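Local coordinates for protein arylmalonate decarboxylase (Bordetella bronchiseptica, PDB 3IXL) that catalyses the decarboxylation of 2-aryl-2-methylmalonates to 2-arylpropionates, releasing carbon dioxide, at residues A160-A165 with G189-L194; S54-A59 with R94-L99; A107-L112 with E141-T146; G41-E46 with T124-D129. The protein carries 2 engineered substitutions. All coordinates share one frame; numbering follows the deposited sequence.

Contact 1. Residues A160-A165 with G189-L194. With PAC (2-phenylacetic acid), chain C.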
loop_
_atom_site.group_PDB
_atom_site.type_symbol
_atom_site.label_atom_id
_atom_site.label_comp_id
_atom_site.label_asym_id
_atom_site.label_seq_id
_atom_site.Cartn_x
_atom_site.Cartn_y
_atom_site.Cartn_z
ATOM N N ALA A 160 12.092 6.684 -0.678
ATOM C CA ALA A 160 12.085 7.204 0.692
ATOM C C ALA A 160 12.624 8.635 0.792
ATOM O O ALA A 160 12.394 9.319 1.791
ATOM C CB ALA A 160 12.863 6.275 1.623
ATOM N N ARG A 161 13.335 9.082 -0.241
ATOM C CA ARG A 161 13.940 10.418 -0.239
ATOM C C ARG A 161 13.005 11.522 -0.731
ATOM O O ARG A 161 13.323 12.702 -0.589
ATOM C CB ARG A 161 15.238 10.432 -1.051
ATOM C CG ARG A 161 16.344 9.595 -0.434
ATOM C CD ARG A 161 17.717 9.944 -1.002
ATOM N NE ARG A 161 17.883 9.545 -2.402
ATOM C CZ ARG A 161 18.312 8.347 -2.806
ATOM N NH1 ARG A 161 18.605 7.399 -1.919
ATOM N NH2 ARG A 161 18.436 8.091 -4.102
ATOM N N VAL A 162 11.864 11.153 -1.315
ATOM C CA VAL A 162 10.931 12.143 -1.844
ATOM C C VAL A 162 10.272 12.876 -0.666
ATOM O O VAL A 162 9.724 12.244 0.244
ATOM C CB VAL A 162 9.864 11.481 -2.744
ATOM C CG1 VAL A 162 8.903 12.513 -3.318
ATOM C CG2 VAL A 162 10.528 10.716 -3.899
ATOM N N ASP A 163 10.322 14.205 -0.702
ATOM C CA ASP A 163 9.810 15.032 0.390
ATOM C C ASP A 163 8.297 15.244 0.343
ATOM O O ASP A 163 7.651 15.085 -0.699
ATOM C CB ASP A 163 10.496 16.391 0.344
ATOM C CG ASP A 163 10.103 17.171 -0.878
ATOM O OD1 ASP A 163 9.236 18.059 -0.768
ATOM O OD2 ASP A 163 10.627 16.846 -1.964
ATOM N N THR A 164 7.754 15.669 1.479
ATOM C CA THR A 164 6.324 15.877 1.628
ATOM C C THR A 164 5.738 16.837 0.603
ATOM O O THR A 164 4.693 16.564 0.020
ATOM C CB THR A 164 6.007 16.372 3.052
ATOM O OG1 THR A 164 6.415 15.370 3.988
ATOM C CG2 THR A 164 4.519 16.705 3.232
ATOM N N ALA A 165 6.395 17.978 0.398
ATOM C CA ALA A 165 5.837 18.984 -0.508
ATOM C C ALA A 165 5.769 18.507 -1.960
ATOM O O ALA A 165 4.835 18.843 -2.685
ATOM C CB ALA A 165 6.617 20.292 -0.402
ATOM N N GLY A 189 4.432 1.999 -1.463
ATOM C CA GLY A 189 4.717 1.847 -0.052
ATOM C C GLY A 189 6.116 2.286 0.305
ATOM O O GLY A 189 6.513 2.188 1.465
ATOM N N GLY A 190 6.870 2.770 -0.676
ATOM C CA GLY A 190 8.228 3.258 -0.423
ATOM C C GLY A 190 8.261 4.736 -0.112
ATOM O O GLY A 190 9.283 5.257 0.322
ATOM N N LEU A 191 7.131 5.397 -0.323
ATOM C CA LEU A 191 7.003 6.826 -0.085
ATOM C C LEU A 191 6.635 7.104 1.360
ATOM O O LEU A 191 5.896 6.335 1.985
ATOM C CB LEU A 191 5.925 7.405 -1.003
ATOM C CG LEU A 191 6.175 7.293 -2.510
ATOM C CD1 LEU A 191 4.932 7.705 -3.278
ATOM C CD2 LEU A 191 7.377 8.131 -2.924
ATOM N N LEU A 192 7.151 8.213 1.881
ATOM C CA LEU A 192 6.815 8.672 3.225
ATOM C C LEU A 192 5.773 9.768 3.090
ATOM O O LEU A 192 6.085 10.930 2.835
ATOM C CB LEU A 192 8.072 9.138 3.977
ATOM C CG LEU A 192 9.063 8.005 4.262
ATOM C CD1 LEU A 192 10.446 8.538 4.624
ATOM C CD2 LEU A 192 8.539 7.069 5.353
ATOM N N THR A 193 4.519 9.369 3.258
ATOM C CA THR A 193 3.374 10.170 2.846
ATOM C C THR A 193 2.526 10.727 3.983
ATOM O O THR A 193 1.551 11.429 3.720
ATOM C CB THR A 193 2.414 9.336 1.969
ATOM O OG1 THR A 193 1.840 8.275 2.749
ATOM C CG2 THR A 193 3.150 8.746 0.765
ATOM N N LEU A 194 2.864 10.403 5.233
ATOM C CA LEU A 194 1.951 10.726 6.335
ATOM C C LEU A 194 1.653 12.215 6.514
ATOM O O LEU A 194 0.540 12.574 6.896
ATOM C CB LEU A 194 2.420 10.099 7.657
ATOM C CG LEU A 194 2.227 8.583 7.801
ATOM C CD1 LEU A 194 2.797 8.121 9.123
ATOM C CD2 LEU A 194 0.773 8.187 7.697
HETATM C C1 PAC C . 5.064 -0.497 -4.069
HETATM C C2 PAC C . 6.579 -0.559 -4.024
HETATM C "C1'" PAC C . 7.323 -0.457 -2.708
HETATM C "C2'" PAC C . 8.615 0.071 -2.779
HETATM C "C3'" PAC C . 9.399 0.203 -1.634
HETATM C "C4'" PAC C . 8.890 -0.203 -0.404
HETATM C "C5'" PAC C . 7.595 -0.730 -0.321
HETATM C "C6'" PAC C . 6.809 -0.869 -1.469
HETATM O O1 PAC C . 4.352 -0.310 -3.042
HETATM O O2 PAC C . 4.559 -0.640 -5.219
HETATM O O HOH W 1 9.061 9.611 0.388
HETATM O O HOH W 2 8.249 12.495 2.514
HETATM O O HOH W 3 4.768 13.121 3.969
#
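Val162 lays its CB and CG2 against one methyl of Leu191, and this is the apolar part of the contact, where the packing is most complete. Val162 CB and Leu191 CD2 are 4.2 Å apart, with the two side chains meeting at a slant. Leu167, from the following helix, touches both of them, and Leu151 and Ile153 also lie on Val162. Near this pair the backbones come close: Ala160 CA lies 3.4 Å from Gly190 O, a strongly bent CA-H...O contact (122°). Leu192 lies toward the surface: its CG is anti to its own carbonyl carbon (chi1 -66°), which carries Leu192 CD1 up to 3.5 Å from Ala160 O.

Beside this packing, three waters fill in between the two backbones. One donates to Val162 O at 2.7 Å and accepts from Leu192 N at 2.8 Å. A second lies within bonding range of both Val162 O and Leu192 O, although it has more acceptors around it than protons to give. A third joins Leu192 O to Thr164 OG1. The backbone N and O of Leu192 are thus served through solvent, while Asp163 caps the start of helix 164-176.

At its other end the same loop turns inward to the ligand. Gly189 N gives O1 of phenylacetic acid a straight bond of 2.8 Å (179°), and Gly190 CA lies 3.5 Å from ring carbon C3'. Following strand 183-187 and the engineered Ser188, this is a Gly-Gly loop at the C-terminal end of a parallel-sheet strand, the usual place for the active-site pocket in alpha/beta folds of this superfamily.

Contact 2. Residues S54-A59 with R94-L99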
loop_
_atom_site.group_PDB
_atom_site.type_symbol
_atom_site.label_atom_id
_atom_site.label_comp_id
_atom_site.label_asym_id
_atom_site.label_seq_id
_atom_site.Cartn_x
_atom_site.Cartn_y
_atom_site.Cartn_z
ATOM N N SER A 54 9.321 -16.026 -3.445
ATOM C CA SER A 54 9.706 -16.178 -2.044
ATOM C C SER A 54 8.658 -15.685 -1.056
ATOM O O SER A 54 8.805 -15.886 0.140
ATOM C CB SER A 54 11.035 -15.477 -1.772
ATOM O OG SER A 54 10.908 -14.062 -1.847
ATOM N N VAL A 55 7.617 -15.031 -1.557
ATOM C CA VAL A 55 6.597 -14.457 -0.688
ATOM C C VAL A 55 6.007 -15.490 0.274
ATOM O O VAL A 55 5.911 -15.239 1.473
ATOM C CB VAL A 55 5.506 -13.728 -1.498
ATOM C CG1 VAL A 55 4.295 -13.396 -0.611
ATOM C CG2 VAL A 55 6.090 -12.459 -2.115
ATOM N N VAL A 56 5.648 -16.658 -0.245
ATOM C CA VAL A 56 5.044 -17.695 0.595
ATOM C C VAL A 56 5.976 -18.133 1.741
ATOM O O VAL A 56 5.534 -18.322 2.875
ATOM C CB VAL A 56 4.591 -18.901 -0.263
ATOM C CG1 VAL A 56 4.289 -20.119 0.598
ATOM C CG2 VAL A 56 3.362 -18.515 -1.071
ATOM N N ASP A 57 7.269 -18.250 1.452
ATOM C CA ASP A 57 8.237 -18.640 2.475
ATOM C C ASP A 57 8.368 -17.578 3.557
ATOM O O ASP A 57 8.515 -17.902 4.733
ATOM C CB ASP A 57 9.601 -18.951 1.855
ATOM C CG ASP A 57 9.562 -20.180 0.957
ATOM O OD1 ASP A 57 8.877 -21.173 1.298
ATOM O OD2 ASP A 57 10.203 -20.141 -0.111
ATOM N N HIS A 58 8.299 -16.305 3.161
ATOM C CA HIS A 58 8.341 -15.218 4.138
ATOM C C HIS A 58 7.077 -15.207 5.000
ATOM O O HIS A 58 7.142 -14.956 6.201
ATOM C CB HIS A 58 8.554 -13.864 3.455
ATOM C CG HIS A 58 9.967 -13.635 3.024
ATOM N ND1 HIS A 58 10.926 -13.124 3.871
ATOM C CD2 HIS A 58 10.590 -13.870 1.846
ATOM C CE1 HIS A 58 12.077 -13.041 3.230
ATOM N NE2 HIS A 58 11.902 -13.489 2.000
ATOM N N ALA A 59 5.931 -15.503 4.382
ATOM C CA ALA A 59 4.683 -15.651 5.139
ATOM C C ALA A 59 4.808 -16.737 6.224
ATOM O O ALA A 59 4.396 -16.532 7.367
ATOM C CB ALA A 59 3.509 -15.937 4.195
ATOM N N ARG A 94 -2.304 -17.795 2.663
ATOM C CA ARG A 94 -3.195 -18.306 3.697
ATOM C C ARG A 94 -3.054 -19.821 3.858
ATOM O O ARG A 94 -2.992 -20.330 4.979
ATOM C CB ARG A 94 -4.647 -17.912 3.411
ATOM C CG ARG A 94 -5.585 -18.348 4.507
ATOM C CD ARG A 94 -6.558 -17.266 4.930
ATOM N NE ARG A 94 -7.759 -17.210 4.112
ATOM C CZ ARG A 94 -9.001 -17.417 4.557
ATOM N NH1 ARG A 94 -9.246 -17.706 5.830
ATOM N NH2 ARG A 94 -10.008 -17.338 3.711
ATOM N N GLU A 95 -2.983 -20.541 2.743
ATOM C CA GLU A 95 -2.851 -22.003 2.805
ATOM C C GLU A 95 -1.505 -22.430 3.386
ATOM O O GLU A 95 -1.402 -23.500 3.996
ATOM C CB GLU A 95 -3.129 -22.644 1.434
ATOM C CG GLU A 95 -4.601 -22.530 1.010
ATOM C CD GLU A 95 -4.959 -23.299 -0.273
ATOM O OE1 GLU A 95 -4.191 -24.194 -0.678
ATOM O OE2 GLU A 95 -6.032 -23.014 -0.857
ATOM N N ALA A 96 -0.487 -21.586 3.228
ATOM C CA ALA A 96 0.845 -21.846 3.769
ATOM C C ALA A 96 0.942 -21.590 5.268
ATOM O O ALA A 96 1.811 -22.155 5.924
ATOM C CB ALA A 96 1.884 -21.019 3.041
ATOM N N THR A 97 0.069 -20.738 5.805
ATOM C CA THR A 97 0.210 -20.239 7.182
ATOM C C THR A 97 -0.955 -20.584 8.106
ATOM O O THR A 97 -0.791 -20.638 9.329
ATOM C CB THR A 97 0.355 -18.710 7.202
ATOM O OG1 THR A 97 -0.807 -18.108 6.603
ATOM C CG2 THR A 97 1.596 -18.280 6.447
ATOM N N GLY A 98 -2.133 -20.773 7.524
ATOM C CA GLY A 98 -3.354 -20.888 8.314
ATOM C C GLY A 98 -3.800 -19.576 8.941
ATOM O O GLY A 98 -4.643 -19.572 9.840
ATOM N N LEU A 99 -3.252 -18.464 8.453
ATOM C CA LEU A 99 -3.502 -17.145 9.035
ATOM C C LEU A 99 -4.274 -16.243 8.092
ATOM O O LEU A 99 -4.202 -16.428 6.885
ATOM C CB LEU A 99 -2.178 -16.435 9.330
ATOM C CG LEU A 99 -1.235 -17.009 10.389
ATOM C CD1 LEU A 99 0.007 -16.129 10.469
ATOM C CD2 LEU A 99 -1.927 -17.118 11.749
#
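Two helices meet here through hardly more than methyl groups, and one of those methyls faces a backbone carbonyl. Val56 CG1 and Ala96 CB are only 3.5 Å apart, a snug fit for two carbon atoms. One turn on in helix 55-64, at Ala59, the partner is the very next residue of the other helix: Thr97 CG2 sits 3.4 Å from Ala59 O and 3.8 Å from Ala59 CB. Because Ala59 and Ala96 end at CB, the backbones approach closely: the CA atoms of Val56 and Ala96 are 6.7 Å apart, as are those of Ala59 and Thr97.

The threonine works in two directions. With chi1 at 60°, OG1 lies between the backbone N and the carbonyl carbon and faces its own chain, while CG2 is presented to the neighbouring helix. There Thr97 OG1 accepts from Leu99 N at 3.1 Å (152°), an ST turn, and is also hydrogen-bonded to Met93 O, one turn back. These two bonds fix the rotation of the side chain and thereby set its methyl on Ala59. The helix unwinds at the same spot: Arg94 O receives both Thr97 N and Gly98 N, and Gly98 takes up a positive phi.

Beneath the contact, Val55 and Ala59 rest on Ile12 of strand 8-13, and His58 ND1 bonds Ser36 OG. Flanking residues widen the interface, Ala92 reaching Val56 while Arg60 and Gln63 reach Ala96 and Thr97. Helix 55-64 leads into strand 67-72, and helix 83-97 follows that strand and leads to 101-103; both are connections of consecutive beta-alpha-beta units, lying side by side over a parallel sheet of strand order 2-1-3-4, as in a Rossmann-like alpha/beta domain.

Contact 3. Residues A107-L112 with E141-T146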
loop_
_atom_site.group_PDB
_atom_site.type_symbol
_atom_site.label_atom_id
_atom_site.label_comp_id
_atom_site.label_asym_id
_atom_site.label_seq_id
_atom_site.Cartn_x
_atom_site.Cartn_y
_atom_site.Cartn_z
ATOM N N ALA A 107 -5.304 -3.774 0.305
ATOM C CA ALA A 107 -5.442 -2.659 1.239
ATOM C C ALA A 107 -5.934 -1.394 0.552
ATOM O O ALA A 107 -6.825 -0.717 1.063
ATOM C CB ALA A 107 -4.109 -2.388 1.939
ATOM N N VAL A 108 -5.357 -1.054 -0.597
ATOM C CA VAL A 108 -5.771 0.197 -1.231
ATOM C C VAL A 108 -7.157 0.061 -1.857
ATOM O O VAL A 108 -7.934 1.021 -1.836
ATOM C CB VAL A 108 -4.729 0.781 -2.230
ATOM C CG1 VAL A 108 -3.393 1.056 -1.538
ATOM C CG2 VAL A 108 -4.532 -0.115 -3.408
ATOM N N LEU A 109 -7.501 -1.124 -2.364
ATOM C CA LEU A 109 -8.875 -1.343 -2.848
ATOM C C LEU A 109 -9.858 -1.168 -1.700
ATOM O O LEU A 109 -10.879 -0.498 -1.840
ATOM C CB LEU A 109 -9.047 -2.751 -3.404
ATOM C CG LEU A 109 -8.353 -3.153 -4.694
ATOM C CD1 LEU A 109 -8.645 -4.617 -4.946
ATOM C CD2 LEU A 109 -8.856 -2.291 -5.851
ATOM N N ASN A 110 -9.543 -1.770 -0.557
ATOM C CA ASN A 110 -10.415 -1.646 0.601
ATOM C C ASN A 110 -10.534 -0.197 1.061
ATOM O O ASN A 110 -11.622 0.260 1.406
ATOM C CB ASN A 110 -9.929 -2.530 1.749
ATOM C CG ASN A 110 -10.210 -4.005 1.505
ATOM O OD1 ASN A 110 -11.029 -4.376 0.652
ATOM N ND2 ASN A 110 -9.503 -4.855 2.230
ATOM N N GLY A 111 -9.423 0.534 1.053
ATOM C CA GLY A 111 -9.432 1.928 1.485
ATOM C C GLY A 111 -10.238 2.805 0.546
ATOM O O GLY A 111 -11.012 3.643 0.993
ATOM N N LEU A 112 -10.044 2.617 -0.754
ATOM C CA LEU A 112 -10.804 3.383 -1.740
ATOM C C LEU A 112 -12.301 3.147 -1.592
ATOM O O LEU A 112 -13.089 4.097 -1.596
ATOM C CB LEU A 112 -10.338 3.061 -3.167
ATOM C CG LEU A 112 -8.929 3.578 -3.499
ATOM C CD1 LEU A 112 -8.379 2.892 -4.746
ATOM C CD2 LEU A 112 -8.921 5.101 -3.675
ATOM N N GLU A 141 -11.052 -4.268 -11.016
ATOM C CA GLU A 141 -11.718 -4.246 -9.721
ATOM C C GLU A 141 -12.858 -3.232 -9.663
ATOM O O GLU A 141 -13.292 -2.828 -8.580
ATOM C CB GLU A 141 -10.683 -3.986 -8.619
ATOM C CG GLU A 141 -9.737 -5.159 -8.390
ATOM C CD GLU A 141 -10.367 -6.292 -7.584
ATOM O OE1 GLU A 141 -11.507 -6.137 -7.093
ATOM O OE2 GLU A 141 -9.703 -7.336 -7.421
ATOM N N SER A 142 -13.330 -2.825 -10.839
ATOM C CA SER A 142 -14.502 -1.950 -10.988
ATOM C C SER A 142 -14.295 -0.513 -10.505
ATOM O O SER A 142 -15.252 0.177 -10.145
ATOM C CB SER A 142 -15.747 -2.575 -10.334
ATOM O OG SER A 142 -16.066 -3.809 -10.949
ATOM N N LEU A 143 -13.046 -0.061 -10.520
ATOM C CA LEU A 143 -12.740 1.344 -10.280
ATOM C C LEU A 143 -12.379 2.001 -11.600
ATOM O O LEU A 143 -12.094 1.310 -12.588
ATOM C CB LEU A 143 -11.596 1.496 -9.271
ATOM C CG LEU A 143 -11.861 0.889 -7.892
ATOM C CD1 LEU A 143 -10.607 0.947 -7.036
ATOM C CD2 LEU A 143 -13.025 1.575 -7.195
ATOM N N VAL A 144 -12.397 3.331 -11.620
ATOM C CA VAL A 144 -12.136 4.075 -12.847
ATOM C C VAL A 144 -10.949 5.008 -12.634
ATOM O O VAL A 144 -11.095 6.073 -12.034
ATOM C CB VAL A 144 -13.379 4.885 -13.312
ATOM C CG1 VAL A 144 -13.078 5.631 -14.613
ATOM C CG2 VAL A 144 -14.587 3.969 -13.493
ATOM N N PRO A 145 -9.759 4.598 -13.104
ATOM C CA PRO A 145 -8.608 5.493 -13.022
ATOM C C PRO A 145 -8.818 6.683 -13.955
ATOM O O PRO A 145 -9.321 6.517 -15.082
ATOM C CB PRO A 145 -7.435 4.620 -13.490
ATOM C CG PRO A 145 -7.948 3.213 -13.449
ATOM C CD PRO A 145 -9.415 3.300 -13.706
ATOM N N THR A 146 -8.468 7.869 -13.477
ATOM C CA THR A 146 -8.714 9.098 -14.220
ATOM C C THR A 146 -7.375 9.768 -14.568
ATOM O O THR A 146 -6.638 9.251 -15.415
ATOM C CB THR A 146 -9.676 10.040 -13.458
ATOM O OG1 THR A 146 -9.108 10.391 -12.185
ATOM C CG2 THR A 146 -11.027 9.368 -13.228
#
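Leu109 sets its two methyls against different parts of the 141-146 segment. Leu109 CD1 lies over the flat end of Glu141, 3.6 Å from Glu141 CD and nearly as close to both carboxylate oxygens, so it covers the face of the group. Leu109 CD2 reaches back to the aliphatic part, 3.7 Å from Glu141 CB, and also meets Leu143 CD1 at 3.9 Å. The leucine and the glutamate run across one another at about a right angle. Leu143 CD1 then fits beside the next turn of the helix, 3.7 Å from Leu112 CD1; one methyl therefore touches both leucines of the helix ridge.

The chain of Glu141 is bent at chi2 (-78°), which turns the face of its carboxylate to Leu109 CD1. Its charge is met by Arg113, one residue past Leu112 in the same helix, which forms a salt bridge with OE1, probably keeping the acid ionised beside its apolar cover.

The turn that delivers Glu141 and Leu143 is a Schellman motif closing helix 128-140: Ser142, with positive phi, is its C-prime residue, and Leu143 N bonds to Leu138 O while Ser142 N bonds to Ala139 O. It belongs to a beta-alpha-beta unit in which strands 119-124 and 144-145 lie next to each other in the second parallel sheet, and helix 104-114 packs against the end of that crossover.

Further out, Phe137 touches Leu109 and Leu138 touches Leu143, both from helix 128-140. Val120 and Val117 lie against Leu112, and backbone bonds from Val144 to Arg118 and Val120 hold the short edge strand in the sheet.

Contact 4. Residues G41-E46 with T124-D129. With PAC (2-phenylacetic acid), chain C; SO4 (sulfate ion), chain B.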
loop_
_atom_site.group_PDB
_atom_site.type_symbol
_atom_site.label_atom_id
_atom_site.label_comp_id
_atom_site.label_asym_id
_atom_site.label_seq_id
_atom_site.Cartn_x
_atom_site.Cartn_y
_atom_site.Cartn_z
ATOM N N GLY A 41 15.148 -5.783 -5.901
ATOM C CA GLY A 41 16.240 -5.028 -6.517
ATOM C C GLY A 41 15.855 -3.735 -7.219
ATOM O O GLY A 41 16.651 -2.797 -7.290
ATOM N N SER A 42 14.645 -3.700 -7.767
ATOM C CA SER A 42 14.107 -2.521 -8.424
ATOM C C SER A 42 12.594 -2.653 -8.452
ATOM O O SER A 42 12.054 -3.769 -8.450
ATOM C CB SER A 42 14.645 -2.398 -9.848
ATOM O OG SER A 42 14.184 -3.473 -10.642
ATOM N N VAL A 43 11.918 -1.511 -8.496
ATOM C CA VAL A 43 10.464 -1.478 -8.537
ATOM C C VAL A 43 10.063 -1.558 -10.015
ATOM O O VAL A 43 9.632 -0.586 -10.622
ATOM C CB VAL A 43 9.909 -0.230 -7.787
ATOM C CG1 VAL A 43 8.398 -0.279 -7.698
ATOM C CG2 VAL A 43 10.538 -0.124 -6.379
ATOM N N THR A 44 10.261 -2.746 -10.583
ATOM C CA THR A 44 9.965 -3.040 -11.979
ATOM C C THR A 44 9.516 -4.501 -12.030
ATOM O O THR A 44 9.898 -5.282 -11.159
ATOM C CB THR A 44 11.222 -2.928 -12.889
ATOM O OG1 THR A 44 12.206 -3.869 -12.465
ATOM C CG2 THR A 44 11.829 -1.528 -12.892
ATOM N N PRO A 45 8.734 -4.881 -13.064
ATOM C CA PRO A 45 8.389 -6.296 -13.275
ATOM C C PRO A 45 9.581 -7.258 -13.246
ATOM O O PRO A 45 9.484 -8.325 -12.637
ATOM C CB PRO A 45 7.693 -6.277 -14.641
ATOM C CG PRO A 45 7.039 -4.920 -14.665
ATOM C CD PRO A 45 8.050 -4.006 -14.038
ATOM N N GLU A 46 10.697 -6.880 -13.864
ATOM C CA GLU A 46 11.907 -7.705 -13.802
ATOM C C GLU A 46 12.356 -7.894 -12.354
ATOM O O GLU A 46 12.749 -8.999 -11.953
ATOM C CB GLU A 46 13.027 -7.107 -14.661
ATOM C CG GLU A 46 12.587 -6.726 -16.077
ATOM C CD GLU A 46 12.162 -5.261 -16.195
ATOM O OE1 GLU A 46 10.948 -4.955 -16.068
ATOM O OE2 GLU A 46 13.059 -4.414 -16.418
ATOM N N THR A 124 1.645 8.554 -8.434
ATOM C CA THR A 124 2.473 7.377 -8.131
ATOM C C THR A 124 3.960 7.671 -8.195
ATOM O O THR A 124 4.382 8.693 -8.753
ATOM C CB THR A 124 2.218 6.201 -9.086
ATOM O OG1 THR A 124 3.051 6.359 -10.245
ATOM C CG2 THR A 124 0.741 6.085 -9.480
ATOM N N ALA A 125 4.747 6.744 -7.647
ATOM C CA ALA A 125 6.190 6.847 -7.667
ATOM C C ALA A 125 6.778 6.219 -8.931
ATOM O O ALA A 125 7.971 6.350 -9.162
ATOM C CB ALA A 125 6.773 6.169 -6.434
ATOM N N TYR A 126 5.944 5.542 -9.721
ATOM C CA TYR A 126 6.435 4.528 -10.674
ATOM C C TYR A 126 6.747 4.993 -12.081
ATOM O O TYR A 126 6.346 6.081 -12.502
ATOM C CB TYR A 126 5.410 3.407 -10.831
ATOM C CG TYR A 126 4.772 2.861 -9.581
ATOM C CD1 TYR A 126 3.384 2.850 -9.446
ATOM C CD2 TYR A 126 5.543 2.295 -8.571
ATOM C CE1 TYR A 126 2.779 2.313 -8.318
ATOM C CE2 TYR A 126 4.947 1.756 -7.428
ATOM C CZ TYR A 126 3.560 1.771 -7.323
ATOM O OH TYR A 126 2.939 1.232 -6.209
ATOM N N ILE A 127 7.446 4.116 -12.807
ATOM C CA ILE A 127 7.559 4.221 -14.274
ATOM C C ILE A 127 6.280 3.691 -14.938
ATOM O O ILE A 127 5.490 2.980 -14.311
ATOM C CB ILE A 127 8.830 3.521 -14.843
ATOM C CG1 ILE A 127 8.838 2.019 -14.531
ATOM C CG2 ILE A 127 10.093 4.205 -14.300
ATOM C CD1 ILE A 127 9.953 1.233 -15.267
ATOM N N ASP A 128 6.090 4.019 -16.212
ATOM C CA ASP A 128 4.789 3.839 -16.845
ATOM C C ASP A 128 4.311 2.413 -17.081
ATOM O O ASP A 128 3.102 2.181 -17.090
ATOM C CB ASP A 128 4.673 4.681 -18.120
ATOM C CG ASP A 128 4.387 6.140 -17.824
ATOM O OD1 ASP A 128 3.980 6.473 -16.677
ATOM O OD2 ASP A 128 4.563 6.970 -18.742
ATOM N N ASP A 129 5.222 1.456 -17.240
ATOM C CA ASP A 129 4.769 0.063 -17.347
ATOM C C ASP A 129 4.023 -0.309 -16.071
ATOM O O ASP A 129 2.976 -0.953 -16.124
ATOM C CB ASP A 129 5.931 -0.906 -17.590
ATOM C CG ASP A 129 5.470 -2.359 -17.783
ATOM O OD1 ASP A 129 4.332 -2.593 -18.238
ATOM O OD2 ASP A 129 6.276 -3.258 -17.485
HETATM C C1 PAC C . 5.064 -0.497 -4.069
HETATM C C2 PAC C . 6.579 -0.559 -4.024
HETATM C "C1'" PAC C . 7.323 -0.457 -2.708
HETATM C "C2'" PAC C . 8.615 0.071 -2.779
HETATM C "C3'" PAC C . 9.399 0.203 -1.634
HETATM C "C4'" PAC C . 8.890 -0.203 -0.404
HETATM C "C5'" PAC C . 7.595 -0.730 -0.321
HETATM C "C6'" PAC C . 6.809 -0.869 -1.469
HETATM O O1 PAC C . 4.352 -0.310 -3.042
HETATM O O2 PAC C . 4.559 -0.640 -5.219
HETATM S S SO4 B . 18.136 -3.589 -12.059
HETATM O O1 SO4 B . 18.367 -2.369 -11.283
HETATM O O2 SO4 B . 16.907 -4.226 -11.592
HETATM O O3 SO4 B . 17.992 -3.251 -13.475
HETATM O O4 SO4 B . 19.272 -4.495 -11.892
HETATM O O HOH W 4 8.597 2.084 -10.882
#
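Tyr126 receives Val43 CG1 obliquely at its ring, 3.9 Å from Tyr126 CD2, while carboxylate atom O2 of phenylacetic acid lies at the ring edge, near its plane. The Tyr126 OH donates a 2.7 Å bond to that O2. Val43 holds its CG1 anti to the backbone N (chi1 -174°), which brings this branch to the tyrosine and leaves Val43 CG2 4.1 Å from ligand atom C2'. The valine thus packs on both the tyrosine and the ligand that the tyrosine hydroxyl holds.

Further along, Thr44 CG2 meets Ile127 CD1 at 4.1 Å, and Pro45 CG comes within 3.4 Å of Asp129 OD2; the other carboxylate oxygen, OD1, is in a salt bridge with Arg133. A water bridges the backbones, donating to Val43 O and accepting from Ile127 N (3.0 Å). Thr44 OG1 donates to Ser42 OG, which donates to a sulfate, probably from the crystallisation liquor.

Ser187 also bonds to the tyrosine hydroxyl, and the ligand carboxylate is gripped besides by Thr75, Ser76 and Gly189 N. So many hydrogen bonds to one carboxylate would stabilise negative charge on its oxygens, consistent with an oxyanion pocket for the enediolate-like intermediate left when carbon dioxide departs.

In the fold
From the N terminus, contact 4 opens first, at 41-46. Before it closes, contact 2 opens at 54-59 and closes at 94-99, nested inside it and pairing two neighbouring helices packed side by side on the first parallel sheet. Contact 3 opens next, at 107-112, on the helix after the last strand of that sheet; contact 4 then closes at 124-129 and contact 3 at 141-146, so these two cross and tie the first half of the chain to the second sheet. Contact 1 follows in series, from 160-165 to 189-194. It touches contact 4 where Leu191 CD1 packs 4.0 Å from Ala125 CB, and both reach the ligand; contact 2 lies across the chain's centre from contact 1.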